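Local coordinates for protein ADP-ribosylating toxin CARDS (Mycoplasma pneumoniae, PDB 4TLV) that transfers the ADP-ribosyl group of NAD(+) to multiple target proteins and causes vacuolation of mammalian cells as the main virulence factor of the bacterium, at residues V442-G447 / I582-G587; G540-H545 / D586-F591. All coordinates share one frame; numbering follows the deposited sequence.

How the interactions relate
Both contacts lie in the D3 domain, the C-terminal beta-trefoil, where they follow the chain from the end of strand 578-583 from one neighbour to the next. Interaction 1 sets 582-587 against the start of the domain; interaction 2 sets 586-591, the C-terminal end, against the start of strand 543-548. They share Asp586 and Gly587, and their centres are about 6 Å apart. Asn542 ND2 of interaction 2 lies 2.9 Å from Val584 O of interaction 1, a probable hydrogen bond, and Ile582 N stands 3.0 Å from Arg544 O. Packing adds Leu583 CD2 against Phe543 CE1 at 3.4 Å. Neither contact includes the NAD(+)-binding pocket, which is assigned to residues 208-258.

Interaction 1 (V442-G447 / I582-G587); sequences VDVQLG and ILVKDG
Gly447 and Leu583 form an antiparallel hydrogen-bonded pair, the single beta bridge of this contact. Leu583 N donates to Gly447 O at 2.8 Å, with an N-H...O angle of 151°. The return bond, from Gly447 N to Leu583 O, is longer at 3.2 Å. Leu583 O also receives a CA-H...O contact from Leu446 CA at 3.3 Å, so one carbonyl oxygen meets both an N-H and a C-H donor. Val444 O is used in the same way: Lys585 N reaches it at 3.0 Å, and Val584 CA approaches it at 3.5 Å.

The side chains between these bonds are apolar. Val584 has CG1 anti to its backbone N (chi1 -162°), and this methyl lies 3.9 Å from Val444 CB and close to Leu446 CD2; both neighbours lie side by side with Val584 and point the same way. Ile582 CG2 sits 3.4 Å from Gly447 O and also touches Leu446 CB. The Lys585 chain crosses Gln445 obliquely, its CD carbon near both Asp443 O and Gln445 OE1. The charged ends stay apart, Asp443 OD2 and Lys585 NZ being 5.7 Å from each other. Asp443 OD2 instead accepts from Gly471 N, and Gln445 NE2 donates to Thr468 O. Two backbone groups are also met from outside: Leu446 O accepts from Thr468 OG1, and Asp443 N donates to Asn358 OD1.

Within the trefoil, the segment after strand 441-443 runs antiparallel to the end of strand 578-583 and the residues beyond it. Strand 441-443 itself pairs with strand 473-476 through Val442 and Tyr475, while Ile582 and Val584 pair through their backbones with Arg544 and Asn542. Phe528 of strand 526-529 packs on all three side chains, Val444, Leu446 and Val584.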
# COMPACT_ATOMS: atom_id res chain seq x y z
N VAL A 442 -5.56 -4.03 5.69
CA VAL A 442 -6.00 -4.41 4.34
C VAL A 442 -7.49 -4.69 4.36
O VAL A 442 -7.98 -5.38 5.25
CB VAL A 442 -5.30 -5.71 3.83
CG1 VAL A 442 -5.76 -6.03 2.40
CG2 VAL A 442 -3.79 -5.57 3.89
N ASP A 443 -8.22 -4.11 3.41
CA ASP A 443 -9.65 -4.42 3.25
C ASP A 443 -9.74 -5.79 2.58
O ASP A 443 -9.35 -5.94 1.42
CB ASP A 443 -10.33 -3.34 2.41
CG ASP A 443 -11.86 -3.53 2.31
OD1 ASP A 443 -12.37 -4.62 2.64
OD2 ASP A 443 -12.55 -2.58 1.90
N VAL A 444 -10.19 -6.80 3.32
CA VAL A 444 -10.24 -8.15 2.77
C VAL A 444 -11.66 -8.57 2.39
O VAL A 444 -11.86 -9.53 1.65
CB VAL A 444 -9.58 -9.19 3.71
CG1 VAL A 444 -8.06 -8.97 3.78
CG2 VAL A 444 -10.20 -9.15 5.12
N GLN A 445 -12.66 -7.83 2.89
CA GLN A 445 -14.02 -8.02 2.40
C GLN A 445 -14.44 -9.51 2.39
O GLN A 445 -14.99 -10.00 1.40
CB GLN A 445 -14.10 -7.43 1.00
CG GLN A 445 -15.50 -7.09 0.51
CD GLN A 445 -15.50 -6.31 -0.80
OE1 GLN A 445 -14.55 -6.37 -1.58
NE2 GLN A 445 -16.59 -5.58 -1.05
N LEU A 446 -14.17 -10.23 3.48
CA LEU A 446 -14.38 -11.69 3.51
C LEU A 446 -15.83 -12.05 3.27
O LEU A 446 -16.73 -11.37 3.75
CB LEU A 446 -13.93 -12.32 4.82
CG LEU A 446 -12.49 -12.01 5.27
CD1 LEU A 446 -12.20 -12.75 6.55
CD2 LEU A 446 -11.48 -12.36 4.16
N GLY A 447 -16.06 -13.13 2.54
CA GLY A 447 -17.41 -13.61 2.33
C GLY A 447 -17.38 -15.04 1.84
O GLY A 447 -16.34 -15.68 1.83
N ILE A 582 -13.05 -19.22 1.03
CA ILE A 582 -13.49 -17.91 1.50
C ILE A 582 -13.20 -16.87 0.42
O ILE A 582 -12.10 -16.85 -0.15
CB ILE A 582 -12.76 -17.52 2.82
CG1 ILE A 582 -12.76 -18.67 3.84
CG2 ILE A 582 -13.35 -16.21 3.41
CD1 ILE A 582 -14.19 -19.20 4.19
N LEU A 583 -14.17 -16.01 0.11
CA LEU A 583 -13.93 -14.91 -0.82
C LEU A 583 -13.06 -13.85 -0.15
O LEU A 583 -13.33 -13.46 0.99
CB LEU A 583 -15.24 -14.24 -1.24
CG LEU A 583 -16.19 -15.02 -2.14
CD1 LEU A 583 -17.55 -14.33 -2.19
CD2 LEU A 583 -15.59 -15.11 -3.53
N VAL A 584 -12.04 -13.37 -0.87
CA VAL A 584 -11.17 -12.29 -0.39
C VAL A 584 -10.99 -11.26 -1.51
O VAL A 584 -10.86 -11.61 -2.68
CB VAL A 584 -9.77 -12.82 0.00
CG1 VAL A 584 -9.03 -11.79 0.89
CG2 VAL A 584 -9.87 -14.16 0.75
N LYS A 585 -10.99 -9.98 -1.14
CA LYS A 585 -10.91 -8.91 -2.13
C LYS A 585 -9.71 -9.11 -3.08
O LYS A 585 -8.59 -9.32 -2.63
CB LYS A 585 -10.83 -7.55 -1.41
CG LYS A 585 -10.72 -6.31 -2.33
CD LYS A 585 -10.96 -5.02 -1.52
CE LYS A 585 -10.54 -3.76 -2.28
NZ LYS A 585 -11.23 -3.66 -3.59
N ASP A 586 -9.96 -9.03 -4.37
CA ASP A 586 -8.87 -9.19 -5.35
C ASP A 586 -7.76 -8.21 -5.04
O ASP A 586 -8.02 -7.03 -4.87
CB ASP A 586 -9.37 -8.89 -6.76
CG ASP A 586 -9.79 -10.13 -7.49
OD1 ASP A 586 -10.95 -10.57 -7.28
OD2 ASP A 586 -8.98 -10.66 -8.28
N GLY A 587 -6.52 -8.71 -5.01
CA GLY A 587 -5.35 -7.87 -4.81
C GLY A 587 -4.97 -7.61 -3.36
O GLY A 587 -4.02 -6.88 -3.09

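Interaction 2 (G540-H545 / D586-F591); sequences GLNFRH and DGFDRF
Arg544 reaches Asp589 with the edge of its guanidinium: NH2 donates to Asp589 OD2 at 2.9 Å in a nearly straight salt bridge (N-H...O 163°). The oxygen lies close to the guanidinium plane and is met on its syn side, while the guanidinium and carboxylate planes are 49° apart. A second link runs through water 3, which accepts from Arg544 NE and donates to Asp589 OD2, so OD2 is tied to NH2 directly and to NE through a water. NH1 turns back to its own segment, donating to Asn542 OD1 and to Phe543 O, each at 2.8 Å. Four bonds therefore fix the rotation of the guanidinium.

Over one face of that group stands Phe588 CE1, 3.5 Å above the guanidinium plane and displaced toward its rim. The two planes are inclined by 59°, so this is no parallel stack; Arg544 NE lies at the ring edge. Asp589 CB lies 3.9 Å above the centre of the Phe588 ring.

Asn542 and Asp586 meet obliquely, with Asn542 CB 3.5 Å from Asp586 OD1. Asn542 has CG anti to its backbone N, which sets that carbon near the same oxygen. Water joins this end too: water 1 lies within hydrogen-bonding distance of Gly540 O and Asp586 OD2, and water 2 accepts from Gly587 N at 2.8 Å, donates to Asp589 OD1 and receives a weak bond from Asn542 ND2.

The tail of residues 587-590 forms a type I beta turn, closed by Arg590 N on Gly587 O. It follows strand 578-583 and folds against the start of strand 543-548, its neighbour in the sheet, while Phe528 of strand 526-529 meets the Phe588 ring and Arg590 forms a salt bridge with Glu54 of the mART domain.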
# COMPACT_ATOMS: atom_id res chain seq x y z
N GLY A 540 -14.34 -16.32 -12.23
CA GLY A 540 -13.62 -15.08 -11.96
C GLY A 540 -13.48 -14.70 -10.49
O GLY A 540 -13.04 -13.58 -10.18
N LEU A 541 -13.86 -15.60 -9.59
CA LEU A 541 -13.80 -15.29 -8.15
C LEU A 541 -12.44 -15.53 -7.51
O LEU A 541 -11.69 -16.41 -7.93
CB LEU A 541 -14.88 -16.07 -7.39
CG LEU A 541 -16.32 -15.81 -7.86
CD1 LEU A 541 -17.28 -16.75 -7.16
CD2 LEU A 541 -16.73 -14.36 -7.62
N ASN A 542 -12.15 -14.76 -6.46
CA ASN A 542 -10.89 -14.86 -5.72
C ASN A 542 -11.11 -15.58 -4.38
O ASN A 542 -11.68 -15.00 -3.44
CB ASN A 542 -10.32 -13.45 -5.48
CG ASN A 542 -8.86 -13.46 -5.09
OD1 ASN A 542 -8.06 -14.23 -5.63
ND2 ASN A 542 -8.50 -12.58 -4.15
N PHE A 543 -10.68 -16.84 -4.30
CA PHE A 543 -10.84 -17.64 -3.08
C PHE A 543 -9.49 -17.91 -2.41
O PHE A 543 -8.45 -18.00 -3.07
CB PHE A 543 -11.44 -19.01 -3.42
CG PHE A 543 -12.86 -18.96 -3.89
CD1 PHE A 543 -13.88 -18.52 -3.05
CD2 PHE A 543 -13.19 -19.43 -5.15
CE1 PHE A 543 -15.20 -18.51 -3.50
CE2 PHE A 543 -14.50 -19.42 -5.60
CZ PHE A 543 -15.51 -18.96 -4.77
N ARG A 544 -9.53 -18.07 -1.08
CA ARG A 544 -8.40 -18.57 -0.31
C ARG A 544 -8.92 -19.47 0.81
O ARG A 544 -10.07 -19.34 1.24
CB ARG A 544 -7.63 -17.42 0.35
CG ARG A 544 -7.00 -16.42 -0.62
CD ARG A 544 -5.81 -17.05 -1.38
NE ARG A 544 -5.11 -16.01 -2.16
CZ ARG A 544 -5.54 -15.52 -3.32
NH1 ARG A 544 -6.66 -15.98 -3.89
NH2 ARG A 544 -4.83 -14.58 -3.94
N HIS A 545 -8.06 -20.35 1.30
CA HIS A 545 -8.28 -20.98 2.60
C HIS A 545 -7.72 -20.05 3.68
O HIS A 545 -6.78 -19.30 3.44
CB HIS A 545 -7.59 -22.35 2.66
CG HIS A 545 -8.20 -23.36 1.74
ND1 HIS A 545 -7.49 -24.41 1.20
CD2 HIS A 545 -9.45 -23.46 1.23
CE1 HIS A 545 -8.28 -25.12 0.41
NE2 HIS A 545 -9.48 -24.57 0.41
N ASP A 586 -9.96 -9.03 -4.37
CA ASP A 586 -8.87 -9.19 -5.35
C ASP A 586 -7.76 -8.21 -5.04
O ASP A 586 -8.02 -7.03 -4.87
CB ASP A 586 -9.37 -8.89 -6.76
CG ASP A 586 -9.79 -10.13 -7.49
OD1 ASP A 586 -10.95 -10.57 -7.28
OD2 ASP A 586 -8.98 -10.66 -8.28
N GLY A 587 -6.52 -8.71 -5.01
CA GLY A 587 -5.35 -7.87 -4.81
C GLY A 587 -4.97 -7.61 -3.36
O GLY A 587 -4.02 -6.88 -3.09
N PHE A 588 -5.70 -8.21 -2.43
CA PHE A 588 -5.47 -7.99 -1.01
C PHE A 588 -4.05 -8.39 -0.61
O PHE A 588 -3.52 -7.86 0.36
CB PHE A 588 -6.47 -8.78 -0.17
CG PHE A 588 -6.11 -10.23 -0.02
CD1 PHE A 588 -6.34 -11.12 -1.07
CD2 PHE A 588 -5.50 -10.69 1.13
CE1 PHE A 588 -5.98 -12.47 -0.94
CE2 PHE A 588 -5.14 -12.02 1.27
CZ PHE A 588 -5.37 -12.91 0.24
N ASP A 589 -3.44 -9.33 -1.32
CA ASP A 589 -2.11 -9.82 -0.94
C ASP A 589 -0.96 -9.11 -1.69
O ASP A 589 0.20 -9.56 -1.67
CB ASP A 589 -2.01 -11.36 -1.09
CG ASP A 589 -2.60 -11.88 -2.41
OD1 ASP A 589 -3.05 -11.06 -3.25
OD2 ASP A 589 -2.65 -13.12 -2.60
N ARG A 590 -1.27 -7.96 -2.30
CA ARG A 590 -0.28 -7.20 -3.05
C ARG A 590 0.05 -5.80 -2.51
O ARG A 590 1.00 -5.18 -2.97
CB ARG A 590 -0.69 -7.10 -4.52
CG ARG A 590 -0.88 -8.46 -5.20
CD ARG A 590 -0.67 -8.35 -6.72
NE ARG A 590 -1.11 -7.06 -7.23
CZ ARG A 590 -2.33 -6.82 -7.71
NH1 ARG A 590 -3.22 -7.82 -7.73
NH2 ARG A 590 -2.65 -5.61 -8.15
N PHE A 591 -0.74 -5.31 -1.55
CA PHE A 591 -0.60 -3.92 -1.09
C PHE A 591 0.00 -3.80 0.33
O PHE A 591 0.03 -4.73 1.13
CB PHE A 591 -1.96 -3.23 -1.07
CG PHE A 591 -2.53 -2.91 -2.41
CD1 PHE A 591 -3.27 -3.85 -3.11
CD2 PHE A 591 -2.40 -1.64 -2.96
CE1 PHE A 591 -3.83 -3.55 -4.34
CE2 PHE A 591 -2.96 -1.33 -4.18
CZ PHE A 591 -3.68 -2.28 -4.87
OXT PHE A 591 0.46 -2.73 0.73
O HOH W 1 -10.55 -12.67 -9.07
O HOH W 2 -5.68 -11.37 -4.60
O HOH W 3 -2.86 -15.09 -0.77